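Local coordinates for protein 6-aminohexanoate-dimer hydrolase (Bacillus anthracis, PDB 4GB7) that probably hydrolyses amide bonds of short 6-aminohexanoate oligomers as a serine hydrolase of the beta-lactamase family, at residues A[130-135]-A[306-311]; A[170-175]-A[233-238]; A[150-155]-A[328-333]; A[84-89]-A[411-416]. All blocks are in the same frame, centred on the assembly; numbering follows the deposited sequence.

Contact 1: residues A[130-135]-A[306-311]; sequences YNESEP and TARDMA
CG of Glu132 lies between its own backbone N and carbonyl carbon (chi1 56°) and the chain then runs extended, while Arg308 bends at chi3 (-58°), which brings NE toward the loop. In the conformer described, the salt bridge they form is nearly straight, Arg308 NH2 donating to Glu132 OE2 over 2.7 Å. The carboxylate oxygen offers its anti lone pair and lies close to the guanidinium plane, although the two flat groups are turned 63° against each other. Arg308 also pairs with Glu284 through NE and with Glu124 through NH2, which should hold the guanidinium in orientation, and Glu132 adds to this in the conformer described. Thr306 is the N-cap of helix 307-318, its OG1 accepting from Asp309 N at 3.3 Å, while its methyl CG2 turns to the loop and rests 3.4 Å from Ser133 O. The loop is a type I turn from Asn131 to Glu134, overlapped by an Asx turn in which Asn131 OD1 accepts from Ser133 N. Two waters bridge the turn and the first residues of the helix. One accepts from Ala307 N and donates both to Tyr130 OH and to Glu132 O; the second links Glu132 O to Arg308 N at 3.0 Å and lies over the centre of one guanidinium face. Tyr130 OH in turn donates to Glu134 O, 2.6 Å away, nearly in line with that carbonyl.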
loop_
_atom_site.group_PDB
_atom_site.type_symbol
_atom_site.label_atom_id
_atom_site.label_comp_id
_atom_site.label_asym_id
_atom_site.label_seq_id
_atom_site.Cartn_x
_atom_site.Cartn_y
_atom_site.Cartn_z
ATOM N N TYR A 130 -17.328 -11.069 -1.364
ATOM C CA TYR A 130 -16.011 -11.090 -0.723
ATOM C C TYR A 130 -16.137 -11.362 0.802
ATOM O O TYR A 130 -16.909 -10.686 1.528
ATOM C CB TYR A 130 -15.265 -9.801 -0.979
ATOM C CG TYR A 130 -14.021 -9.628 -0.133
ATOM C CD1 TYR A 130 -12.985 -10.553 -0.189
ATOM C CD2 TYR A 130 -13.907 -8.560 0.761
ATOM C CE1 TYR A 130 -11.839 -10.356 0.536
ATOM C CE2 TYR A 130 -12.757 -8.382 1.517
ATOM C CZ TYR A 130 -11.764 -9.282 1.432
ATOM O OH TYR A 130 -10.674 -9.088 2.251
ATOM N N ASN A 131 -15.326 -12.308 1.287
ATOM C CA ASN A 131 -15.326 -12.755 2.686
ATOM C C ASN A 131 -14.442 -11.827 3.499
ATOM O O ASN A 131 -13.229 -11.718 3.251
ATOM C CB ASN A 131 -14.808 -14.224 2.750
ATOM C CG ASN A 131 -14.788 -14.820 4.178
ATOM O OD1 ASN A 131 -14.713 -14.116 5.165
ATOM N ND2 ASN A 131 -14.826 -16.167 4.256
ATOM N N GLU A 132 -15.052 -11.174 4.485
ATOM C CA GLU A 132 -14.369 -10.201 5.339
ATOM C C GLU A 132 -13.120 -10.733 6.007
ATOM O O GLU A 132 -12.208 -9.946 6.389
ATOM C CB GLU A 132 -15.309 -9.683 6.426
ATOM C CG GLU A 132 -15.929 -10.758 7.314
ATOM C CD GLU A 132 -17.151 -10.247 8.054
ATOM O OE1 GLU A 132 -18.277 -10.643 7.704
ATOM O OE2 GLU A 132 -16.994 -9.430 8.985
ATOM N N SER A 133 -13.053 -12.045 6.167
ATOM C CA SER A 133 -11.921 -12.641 6.923
ATOM C C SER A 133 -10.801 -13.186 6.025
ATOM O O SER A 133 -9.808 -13.720 6.533
ATOM C CB SER A 133 -12.426 -13.739 7.875
ATOM O OG SER A 133 -13.284 -13.216 8.893
ATOM N N GLU A 134 -10.949 -13.041 4.711
ATOM C CA GLU A 134 -9.940 -13.531 3.744
ATOM C C GLU A 134 -9.081 -12.380 3.279
ATOM O O GLU A 134 -9.575 -11.327 2.961
ATOM C CB GLU A 134 -10.565 -14.212 2.547
ATOM C CG GLU A 134 -11.227 -15.545 2.875
ATOM C CD GLU A 134 -10.251 -16.662 3.267
ATOM O OE1 GLU A 134 -9.083 -16.706 2.835
ATOM O OE2 GLU A 134 -10.636 -17.521 4.059
ATOM N N PRO A 135 -7.764 -12.556 3.280
ATOM C CA PRO A 135 -6.964 -11.422 2.837
ATOM C C PRO A 135 -7.259 -10.952 1.399
ATOM O O PRO A 135 -7.476 -11.768 0.490
ATOM C CB PRO A 135 -5.536 -11.953 2.998
ATOM C CG PRO A 135 -5.644 -12.957 4.113
ATOM C CD PRO A 135 -6.944 -13.637 3.864
ATOM N N THR A 306 -6.687 -8.510 5.696
ATOM C CA THR A 306 -8.118 -8.191 5.827
ATOM C C THR A 306 -8.328 -6.692 6.136
ATOM O O THR A 306 -7.407 -5.969 6.563
ATOM C CB THR A 306 -8.821 -9.012 6.930
ATOM O OG1 THR A 306 -8.418 -8.513 8.207
ATOM C CG2 THR A 306 -8.593 -10.520 6.782
ATOM N N ALA A 307 -9.521 -6.201 5.847
ATOM C CA ALA A 307 -9.828 -4.781 5.959
ATOM C C ALA A 307 -9.779 -4.280 7.402
ATOM O O ALA A 307 -9.225 -3.188 7.663
ATOM C CB ALA A 307 -11.192 -4.441 5.335
ATOM N N ARG A 308 -10.375 -5.045 8.325
ATOM C CA ARG A 308 -10.311 -4.671 9.717
ATOM C C ARG A 308 -8.875 -4.697 10.225
ATOM O O ARG A 308 -8.529 -3.879 11.048
ATOM C CB ARG A 308 -11.183 -5.558 10.597
ATOM C CG ARG A 308 -12.646 -5.192 10.441
ATOM C CD ARG A 308 -13.543 -5.779 11.536
ATOM N NE ARG A 308 -13.463 -7.218 11.583
ATOM C CZ ARG A 308 -14.222 -8.078 10.899
ATOM N NH1 ARG A 308 -14.016 -9.378 11.046
ATOM N NH2 ARG A 308 -15.193 -7.672 10.080
ATOM N N ASP A 309 -8.076 -5.636 9.744
ATOM C CA ASP A 309 -6.696 -5.685 10.194
ATOM C C ASP A 309 -5.933 -4.457 9.700
ATOM O O ASP A 309 -5.123 -3.887 10.441
ATOM C CB ASP A 309 -5.999 -6.998 9.789
ATOM C CG ASP A 309 -6.420 -8.179 10.696
ATOM O OD1 ASP A 309 -7.005 -7.902 11.783
ATOM O OD2 ASP A 309 -6.114 -9.347 10.397
HETATM N N MSE A 310 -6.159 -4.057 8.471
HETATM C CA MSE A 310 -5.571 -2.818 7.970
HETATM C C MSE A 310 -6.048 -1.624 8.763
HETATM O O MSE A 310 -5.287 -0.720 9.011
HETATM C CB MSE A 310 -5.866 -2.586 6.513
HETATM C CG MSE A 310 -5.099 -3.460 5.620
HETATM SE SE MSE A 310 -3.159 -3.227 5.818
HETATM C CE MSE A 310 -3.069 -1.355 6.302
ATOM N N ALA A 311 -7.305 -1.636 9.210
ATOM C CA ALA A 311 -7.816 -0.574 10.056
ATOM C C ALA A 311 -7.106 -0.495 11.409
ATOM O O ALA A 311 -6.877 0.585 11.943
ATOM C CB ALA A 311 -9.299 -0.747 10.244
HETATM O O HOH W 1 -11.431 -7.882 4.631
HETATM O O HOH W 2 -12.251 -7.388 7.813
#

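Contact 2: residues A[170-175]-A[233-238]; sequences KELKNT and MLQEAK
Gln235 reaches from helix 230-235 to the 3-10 segment 170-172 and the type II turn Leu172-Thr175 that follows it, a junction in the helical part of the beta-lactamase-like fold. Its NE2 donates to Glu171 O at 2.8 Å in a nearly straight bond (171°). The acceptor lies in the plane of the glutamine amide, yet the N-H arrives well above the plane of the Glu171 carbonyl. The bend at chi2 (-66°) places CD for this reach, and the other end of the amide, OE1, comes to 3.7 Å from the methyl CG2 of Thr175. Leu172 CD2 also lies against the amide, 3.9 Å from Gln235 NE2, and, more loosely, against CB of Leu234. Both leucines also touch Thr256 of helix 251-265, which backs this apolar layer. In the next shell, Leu172 O receives two donors from the same face of its plane, Thr175 N and Thr175 OG1, and these fix the turn that presents the threonine methyl. Thr175 is itself the N-cap of helix 176-179. A bridging water donates to Thr175 OG1, 2.7 Å away, and to Leu234 O at 2.8 Å.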
loop_
_atom_site.group_PDB
_atom_site.type_symbol
_atom_site.label_atom_id
_atom_site.label_comp_id
_atom_site.label_asym_id
_atom_site.label_seq_id
_atom_site.Cartn_x
_atom_site.Cartn_y
_atom_site.Cartn_z
ATOM N N LYS A 170 25.822 -4.985 -1.266
ATOM C CA LYS A 170 27.002 -4.851 -2.102
ATOM C C LYS A 170 26.725 -5.240 -3.556
ATOM O O LYS A 170 27.375 -4.732 -4.468
ATOM C CB LYS A 170 28.149 -5.644 -1.527
ATOM C CG LYS A 170 27.972 -7.151 -1.509
ATOM C CD LYS A 170 29.034 -7.770 -0.599
ATOM C CE LYS A 170 29.339 -9.199 -0.964
ATOM N NZ LYS A 170 30.596 -9.561 -0.262
ATOM N N GLU A 171 25.750 -6.127 -3.764
ATOM C CA GLU A 171 25.283 -6.476 -5.117
ATOM C C GLU A 171 24.799 -5.308 -5.955
ATOM O O GLU A 171 24.812 -5.400 -7.209
ATOM C CB GLU A 171 24.151 -7.531 -5.053
ATOM C CG GLU A 171 24.560 -8.841 -4.418
ATOM C CD GLU A 171 24.305 -8.900 -2.925
ATOM O OE1 GLU A 171 24.279 -7.845 -2.269
ATOM O OE2 GLU A 171 24.147 -10.021 -2.407
ATOM N N LEU A 172 24.400 -4.221 -5.293
ATOM C CA LEU A 172 23.900 -3.022 -5.969
ATOM C C LEU A 172 24.956 -1.926 -6.140
ATOM O O LEU A 172 24.641 -0.814 -6.599
ATOM C CB LEU A 172 22.687 -2.451 -5.229
ATOM C CG LEU A 172 21.358 -3.206 -5.384
ATOM C CD1 LEU A 172 20.264 -2.510 -4.606
ATOM C CD2 LEU A 172 20.984 -3.332 -6.862
ATOM N N LYS A 173 26.202 -2.224 -5.766
ATOM C CA LYS A 173 27.236 -1.201 -5.807
ATOM C C LYS A 173 27.333 -0.501 -7.178
ATOM O O LYS A 173 27.468 -1.121 -8.237
ATOM C CB LYS A 173 28.594 -1.770 -5.360
ATOM C CG LYS A 173 29.701 -0.743 -5.105
ATOM C CD LYS A 173 29.643 -0.204 -3.681
ATOM C CE LYS A 173 30.866 0.654 -3.314
ATOM N NZ LYS A 173 30.867 1.111 -1.892
ATOM N N ASN A 174 27.244 0.820 -7.108
ATOM C CA ASN A 174 27.397 1.721 -8.263
ATOM C C ASN A 174 26.262 1.612 -9.277
ATOM O O ASN A 174 26.384 2.134 -10.363
ATOM C CB ASN A 174 28.780 1.560 -8.947
ATOM C CG ASN A 174 29.917 1.970 -8.054
ATOM O OD1 ASN A 174 29.783 2.911 -7.251
ATOM N ND2 ASN A 174 31.055 1.278 -8.183
ATOM N N THR A 175 25.150 0.969 -8.898
ATOM C CA THR A 175 23.923 0.927 -9.741
ATOM C C THR A 175 22.974 2.022 -9.310
ATOM O O THR A 175 23.151 2.577 -8.261
ATOM C CB THR A 175 23.209 -0.439 -9.699
ATOM O OG1 THR A 175 22.550 -0.613 -8.434
ATOM C CG2 THR A 175 24.195 -1.584 -9.966
HETATM N N MSE A 233 15.428 -7.372 -11.544
HETATM C CA MSE A 233 14.823 -6.124 -12.001
HETATM C C MSE A 233 15.602 -4.919 -11.505
HETATM O O MSE A 233 15.823 -3.974 -12.230
HETATM C CB MSE A 233 13.343 -6.057 -11.570
HETATM C CG MSE A 233 12.623 -4.772 -11.988
HETATM SE SE MSE A 233 10.928 -4.495 -11.144
HETATM C CE MSE A 233 11.632 -3.983 -9.396
ATOM N N LEU A 234 16.012 -4.965 -10.239
ATOM C CA LEU A 234 16.745 -3.852 -9.656
ATOM C C LEU A 234 18.070 -3.673 -10.370
ATOM O O LEU A 234 18.514 -2.541 -10.543
ATOM C CB LEU A 234 16.963 -4.095 -8.176
ATOM C CG LEU A 234 15.682 -4.205 -7.328
ATOM C CD1 LEU A 234 16.051 -4.465 -5.863
ATOM C CD2 LEU A 234 14.706 -3.030 -7.506
ATOM N N GLN A 235 18.654 -4.782 -10.840
ATOM C CA GLN A 235 19.954 -4.756 -11.504
ATOM C C GLN A 235 19.827 -4.212 -12.936
ATOM O O GLN A 235 20.813 -3.732 -13.517
ATOM C CB GLN A 235 20.581 -6.162 -11.549
ATOM C CG GLN A 235 21.038 -6.761 -10.234
ATOM C CD GLN A 235 22.178 -6.035 -9.585
ATOM O OE1 GLN A 235 22.645 -4.995 -10.092
ATOM N NE2 GLN A 235 22.620 -6.542 -8.420
ATOM N N GLU A 236 18.619 -4.269 -13.487
ATOM C CA GLU A 236 18.341 -3.719 -14.818
ATOM C C GLU A 236 18.044 -2.200 -14.835
ATOM O O GLU A 236 17.875 -1.618 -15.915
ATOM C CB GLU A 236 17.123 -4.437 -15.449
ATOM C CG GLU A 236 17.375 -5.877 -15.858
ATOM C CD GLU A 236 16.363 -6.389 -16.854
ATOM O OE1 GLU A 236 15.302 -5.754 -17.044
ATOM O OE2 GLU A 236 16.627 -7.445 -17.451
ATOM N N ALA A 237 17.960 -1.572 -13.653
ATOM C CA ALA A 237 17.594 -0.158 -13.531
ATOM C C ALA A 237 18.558 0.724 -14.283
ATOM O O ALA A 237 19.786 0.538 -14.186
ATOM C CB ALA A 237 17.538 0.279 -12.067
ATOM N N LYS A 238 17.987 1.666 -15.026
ATOM C CA LYS A 238 18.754 2.688 -15.727
ATOM C C LYS A 238 18.347 4.056 -15.180
ATOM O O LYS A 238 17.149 4.441 -15.198
ATOM C CB LYS A 238 18.515 2.631 -17.233
ATOM C CG LYS A 238 19.353 3.618 -18.008
ATOM C CD LYS A 238 18.872 3.810 -19.444
ATOM C CE LYS A 238 19.136 5.234 -19.922
ATOM N NZ LYS A 238 18.463 6.260 -19.071
HETATM O O HOH W 3 25.390 -4.986 -10.236
HETATM O O HOH W 4 19.997 -0.468 -9.293
#

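Contact 3: residues A[150-155]-A[328-333]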
loop_
_atom_site.group_PDB
_atom_site.type_symbol
_atom_site.label_atom_id
_atom_site.label_comp_id
_atom_site.label_asym_id
_atom_site.label_seq_id
_atom_site.Cartn_x
_atom_site.Cartn_y
_atom_site.Cartn_z
ATOM N N ILE A 150 11.922 0.242 8.005
ATOM C CA ILE A 150 13.131 1.040 7.778
ATOM C C ILE A 150 13.345 2.111 8.855
ATOM O O ILE A 150 14.466 2.265 9.428
ATOM C CB ILE A 150 13.136 1.706 6.392
ATOM C CG1 ILE A 150 13.403 0.634 5.303
ATOM C CG2 ILE A 150 14.201 2.819 6.323
ATOM C CD1 ILE A 150 14.795 -0.004 5.243
ATOM N N GLN A 151 12.274 2.807 9.186
ATOM C CA GLN A 151 12.332 3.862 10.223
ATOM C C GLN A 151 12.716 3.266 11.577
ATOM O O GLN A 151 13.543 3.845 12.312
ATOM C CB GLN A 151 11.018 4.617 10.337
ATOM C CG GLN A 151 11.122 5.948 11.084
ATOM C CD GLN A 151 12.027 6.923 10.347
ATOM O OE1 GLN A 151 11.920 7.092 9.123
ATOM N NE2 GLN A 151 12.952 7.529 11.067
ATOM N N SER A 152 12.137 2.101 11.898
ATOM C CA SER A 152 12.446 1.395 13.165
ATOM C C SER A 152 13.928 1.031 13.193
ATOM O O SER A 152 14.593 1.269 14.184
ATOM C CB SER A 152 11.603 0.136 13.343
ATOM O OG SER A 152 10.231 0.471 13.268
ATOM N N LEU A 153 14.433 0.427 12.120
ATOM C CA LEU A 153 15.840 0.034 12.088
ATOM C C LEU A 153 16.791 1.203 12.192
ATOM O O LEU A 153 17.883 1.106 12.841
ATOM C CB LEU A 153 16.125 -0.792 10.829
ATOM C CG LEU A 153 15.531 -2.194 10.740
ATOM C CD1 LEU A 153 15.606 -2.676 9.306
ATOM C CD2 LEU A 153 16.249 -3.162 11.648
ATOM N N ALA A 154 16.394 2.318 11.574
ATOM C CA ALA A 154 17.231 3.537 11.591
ATOM C C ALA A 154 17.317 4.088 13.026
ATOM O O ALA A 154 18.424 4.375 13.572
ATOM C CB ALA A 154 16.708 4.571 10.611
ATOM N N GLU A 155 16.168 4.145 13.676
ATOM C CA GLU A 155 16.107 4.554 15.090
ATOM C C GLU A 155 16.777 3.577 16.110
ATOM O O GLU A 155 17.148 3.990 17.210
ATOM C CB GLU A 155 14.676 4.966 15.437
ATOM C CG GLU A 155 14.284 6.182 14.562
ATOM C CD GLU A 155 12.996 6.895 14.935
ATOM O OE1 GLU A 155 12.484 6.750 16.065
ATOM O OE2 GLU A 155 12.488 7.629 14.070
ATOM N N ILE A 328 5.076 0.528 19.537
ATOM C CA ILE A 328 5.223 -0.505 18.524
ATOM C C ILE A 328 6.070 -0.027 17.355
ATOM O O ILE A 328 6.948 -0.779 16.857
ATOM C CB ILE A 328 3.859 -1.000 18.009
ATOM C CG1 ILE A 328 2.978 -1.423 19.178
ATOM C CG2 ILE A 328 4.055 -2.151 17.025
ATOM C CD1 ILE A 328 3.528 -2.453 20.095
ATOM N N LEU A 329 5.789 1.194 16.909
ATOM C CA LEU A 329 6.507 1.817 15.834
ATOM C C LEU A 329 6.912 3.224 16.250
ATOM O O LEU A 329 6.310 3.818 17.098
ATOM C CB LEU A 329 5.597 1.874 14.593
ATOM C CG LEU A 329 5.355 0.538 13.869
ATOM C CD1 LEU A 329 4.362 0.766 12.748
ATOM C CD2 LEU A 329 6.634 -0.096 13.371
ATOM N N PRO A 330 7.995 3.752 15.655
ATOM C CA PRO A 330 8.444 5.075 16.010
ATOM C C PRO A 330 7.348 6.141 15.874
ATOM O O PRO A 330 6.629 6.206 14.848
ATOM C CB PRO A 330 9.599 5.331 15.030
ATOM C CG PRO A 330 10.045 3.979 14.618
ATOM C CD PRO A 330 8.839 3.121 14.637
ATOM N N SER A 331 7.249 6.991 16.903
ATOM C CA SER A 331 6.328 8.114 16.850
ATOM C C SER A 331 6.745 9.100 15.733
ATOM O O SER A 331 5.947 9.876 15.250
ATOM C CB SER A 331 6.256 8.816 18.208
ATOM O OG SER A 331 7.534 9.342 18.534
ATOM N N SER A 332 7.999 9.081 15.331
ATOM C CA SER A 332 8.457 9.962 14.248
ATOM C C SER A 332 7.722 9.763 12.913
ATOM O O SER A 332 7.675 10.697 12.110
ATOM C CB SER A 332 9.958 9.788 14.005
ATOM O OG SER A 332 10.240 8.524 13.421
ATOM N N ILE A 333 7.170 8.557 12.665
ATOM C CA ILE A 333 6.583 8.260 11.372
ATOM C C ILE A 333 5.493 9.251 11.116
ATOM O O ILE A 333 5.498 9.975 10.122
ATOM C CB ILE A 333 6.035 6.807 11.225
ATOM C CG1 ILE A 333 7.176 5.803 11.315
ATOM C CG2 ILE A 333 5.325 6.618 9.864
ATOM C CD1 ILE A 333 6.787 4.361 11.541
HETATM O O HOH W 5 10.339 8.196 16.946
#
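Glu155 OE2 is gripped by two donors, one from each segment. Ser332 OG donates to it over 2.5 Å, on the syn side of the carboxylate, and Gln151 NE2 donates from one helical turn earlier, at 3.0 Å on the anti side. Both donors sit somewhat out of the carboxylate plane, 17° for the serine, and together they should limit rotation of the group. The other oxygen, Glu155 OE1, accepts from a water that is itself the acceptor for Ser332 N, so both oxygens reach Ser332. The site joins the C-terminal end of helix 143-155, which begins at a Ser-x-x-Lys sequence consistent with the active-site motif of serine beta-lactamases and their relatives, to the segment leading into helix 332-338. Pro330 lies against helix 143-155: its CB is 3.4 Å from Glu155 OE1 and its CD 3.3 Å from Ser152 OG. That hydroxyl bonds back to Ala148 O within its own helix, and Leu329 CD2 packs beside it at 3.6 Å. Deeper in, the aliphatic part of Gln151, its CG anti to the backbone N (chi1 -164°), runs past Ile333 in the opposite sense, with CG 4.0 Å from Ile333 CG1. Leu329 and Ile333 continue inward onto helix 307-318, touching Phe313 and Leu317 respectively.

Contact 4: residues A[84-89]-A[411-416]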
loop_
_atom_site.group_PDB
_atom_site.type_symbol
_atom_site.label_atom_id
_atom_site.label_comp_id
_atom_site.label_asym_id
_atom_site.label_seq_id
_atom_site.Cartn_x
_atom_site.Cartn_y
_atom_site.Cartn_z
ATOM N N GLN A 84 -22.896 3.184 12.816
ATOM C CA GLN A 84 -23.834 4.066 12.149
ATOM C C GLN A 84 -24.006 3.565 10.726
ATOM O O GLN A 84 -23.046 3.309 10.043
ATOM C CB GLN A 84 -23.336 5.477 12.103
ATOM C CG GLN A 84 -23.234 6.176 13.427
ATOM C CD GLN A 84 -22.826 7.628 13.219
ATOM O OE1 GLN A 84 -23.458 8.366 12.446
ATOM N NE2 GLN A 84 -21.747 8.029 13.862
ATOM N N ASN A 85 -25.253 3.446 10.276
ATOM C CA ASN A 85 -25.471 2.945 8.945
ATOM C C ASN A 85 -25.317 4.096 7.953
ATOM O O ASN A 85 -26.192 4.980 7.865
ATOM C CB ASN A 85 -26.865 2.331 8.775
ATOM C CG ASN A 85 -27.000 1.609 7.465
ATOM O OD1 ASN A 85 -26.210 1.845 6.569
ATOM N ND2 ASN A 85 -27.981 0.708 7.346
ATOM N N LEU A 86 -24.212 4.062 7.205
ATOM C CA LEU A 86 -23.905 5.084 6.191
ATOM C C LEU A 86 -24.367 4.699 4.785
ATOM O O LEU A 86 -23.957 5.336 3.828
ATOM C CB LEU A 86 -22.408 5.370 6.161
ATOM C CG LEU A 86 -21.883 5.881 7.517
ATOM C CD1 LEU A 86 -20.376 6.082 7.428
ATOM C CD2 LEU A 86 -22.523 7.183 8.035
ATOM N N ASP A 87 -25.210 3.679 4.643
ATOM C CA ASP A 87 -25.516 3.198 3.312
ATOM C C ASP A 87 -26.079 4.332 2.431
ATOM O O ASP A 87 -25.803 4.368 1.228
ATOM C CB ASP A 87 -26.577 2.112 3.334
ATOM C CG ASP A 87 -26.076 0.785 3.813
ATOM O OD1 ASP A 87 -24.845 0.577 3.867
ATOM O OD2 ASP A 87 -26.961 -0.052 4.166
ATOM N N ASP A 88 -26.880 5.206 3.021
ATOM C CA ASP A 88 -27.594 6.240 2.241
ATOM C C ASP A 88 -26.975 7.604 2.457
ATOM O O ASP A 88 -27.552 8.617 2.086
ATOM C CB ASP A 88 -29.095 6.247 2.588
ATOM C CG ASP A 88 -29.803 4.962 2.181
ATOM O OD1 ASP A 88 -29.651 4.562 1.021
ATOM O OD2 ASP A 88 -30.518 4.347 3.027
ATOM N N PHE A 89 -25.740 7.617 2.993
ATOM C CA PHE A 89 -24.986 8.833 3.064
ATOM C C PHE A 89 -24.812 9.428 1.648
ATOM O O PHE A 89 -24.437 8.716 0.683
ATOM C CB PHE A 89 -23.646 8.601 3.717
ATOM C CG PHE A 89 -22.848 9.862 3.897
ATOM C CD1 PHE A 89 -23.140 10.719 4.939
ATOM C CD2 PHE A 89 -21.852 10.226 2.997
ATOM C CE1 PHE A 89 -22.395 11.856 5.144
ATOM C CE2 PHE A 89 -21.131 11.382 3.188
ATOM C CZ PHE A 89 -21.417 12.195 4.256
ATOM N N ILE A 411 -13.611 13.292 3.388
ATOM C CA ILE A 411 -13.783 14.536 4.127
ATOM C C ILE A 411 -15.231 14.717 4.591
ATOM O O ILE A 411 -15.492 15.014 5.772
ATOM C CB ILE A 411 -13.295 15.762 3.315
ATOM C CG1 ILE A 411 -11.806 15.638 2.945
ATOM C CG2 ILE A 411 -13.563 17.033 4.148
ATOM C CD1 ILE A 411 -11.272 16.692 1.983
ATOM N N ASP A 412 -16.193 14.521 3.693
ATOM C CA ASP A 412 -17.564 14.610 4.078
ATOM C C ASP A 412 -17.996 13.605 5.129
ATOM O O ASP A 412 -18.765 13.961 6.046
ATOM C CB ASP A 412 -18.471 14.495 2.864
ATOM C CG ASP A 412 -18.389 15.724 1.941
ATOM O OD1 ASP A 412 -17.954 16.838 2.376
ATOM O OD2 ASP A 412 -18.809 15.562 0.780
ATOM N N ILE A 413 -17.513 12.367 5.016
ATOM C CA ILE A 413 -17.782 11.386 6.063
ATOM C C ILE A 413 -17.230 11.852 7.417
ATOM O O ILE A 413 -17.914 11.795 8.422
ATOM C CB ILE A 413 -17.278 9.959 5.709
ATOM C CG1 ILE A 413 -18.041 9.406 4.521
ATOM C CG2 ILE A 413 -17.353 9.047 6.967
ATOM C CD1 ILE A 413 -17.394 8.179 3.896
ATOM N N ALA A 414 -15.967 12.276 7.446
ATOM C CA ALA A 414 -15.373 12.786 8.673
ATOM C C ALA A 414 -16.236 13.910 9.299
ATOM O O ALA A 414 -16.475 13.942 10.508
ATOM C CB ALA A 414 -13.949 13.307 8.389
ATOM N N HIS A 415 -16.643 14.883 8.496
ATOM C CA HIS A 415 -17.372 16.028 9.045
ATOM C C HIS A 415 -18.743 15.583 9.570
ATOM O O HIS A 415 -19.239 16.116 10.547
ATOM C CB HIS A 415 -17.544 17.099 7.985
ATOM C CG HIS A 415 -16.261 17.781 7.620
ATOM N ND1 HIS A 415 -16.168 18.690 6.630
ATOM C CD2 HIS A 415 -14.963 17.614 8.124
ATOM C CE1 HIS A 415 -14.887 19.123 6.560
ATOM N NE2 HIS A 415 -14.163 18.447 7.459
ATOM N N HIS A 416 -19.361 14.622 8.899
ATOM C CA HIS A 416 -20.603 14.013 9.381
ATOM C C HIS A 416 -20.448 13.329 10.727
ATOM O O HIS A 416 -21.255 13.552 11.638
ATOM C CB HIS A 416 -21.140 13.066 8.341
ATOM C CG HIS A 416 -22.342 12.294 8.788
ATOM N ND1 HIS A 416 -23.582 12.819 8.789
ATOM C CD2 HIS A 416 -22.457 11.005 9.234
ATOM C CE1 HIS A 416 -24.456 11.895 9.216
ATOM N NE2 HIS A 416 -23.765 10.778 9.492
HETATM O O HOH W 6 -22.685 11.345 13.127
HETATM O O HOH W 7 -25.149 8.549 10.232
#
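Phe89 and His416 form an edge-to-face (T-shaped) pair, with the phenyl edge directed at the imidazole face, ring centroids 5.2 Å apart and planes at 63°. CE1 leads the approach, lying over the imidazole and 3.6 Å from His416 CB. In both residues CG is anti to the backbone N (chi1 -176° for Phe89, 175° for His416), which sets each CG beside its carbonyl carbon, and from there the two side chains run antiparallel alongside each other so that the rings meet between loop and helix. The far rim of the phenyl ring meets the preceding turn of the helix. There CZ is 3.7 Å from Asp412 O, the Asp412 side chain stands roughly perpendicular to that of Phe89 with CB lying in the ring plane at its edge, and CE2 packs on Ile413 CG1 at 3.9 Å. Leu86 lies beside this pair: its CD2 approaches His416 CD2 at 4.0 Å while CD1 faces Ile413 CG2. Gln84 is joined to the imidazole by water. One water donates to Gln84 OE1 and sits in the plane of the ring, 2.7 Å from His416 NE2; another donates to Gln84 OE1 and to His416 O, and lies over the imidazole face opposite the phenyl. The type I turn Leu86-Phe89 leads into strand 90-92 and is tied by backbone bonds to Lys102 and Leu101 of helix 101-107, while Gln84 pairs with Val122 of strand 120-126; the contact lays the C-terminal helix 402-417 against this N-terminal loop.

Along the chain, contact 4 encloses the other three, joining a loop near the N-terminal end of the model to the C-terminal helix. Contacts 1 and 3 interleave, and contact 2 is nested inside both. Contacts 1 and 4 both border the five-stranded antiparallel sheet, with centres about 21 Å apart, whereas contact 2 lies in the helical region across the chain's centre, about 47 Å from contact 4 between centres. Contact 3 is about 25 Å from contact 1 and 26 Å from contact 2, centre to centre. Helix 307-318 starts in contact 1 and reaches from the sheet to contact 3, while helix 251-265 packs on both contact 2 and helix 143-155 of contact 3, tying the two together.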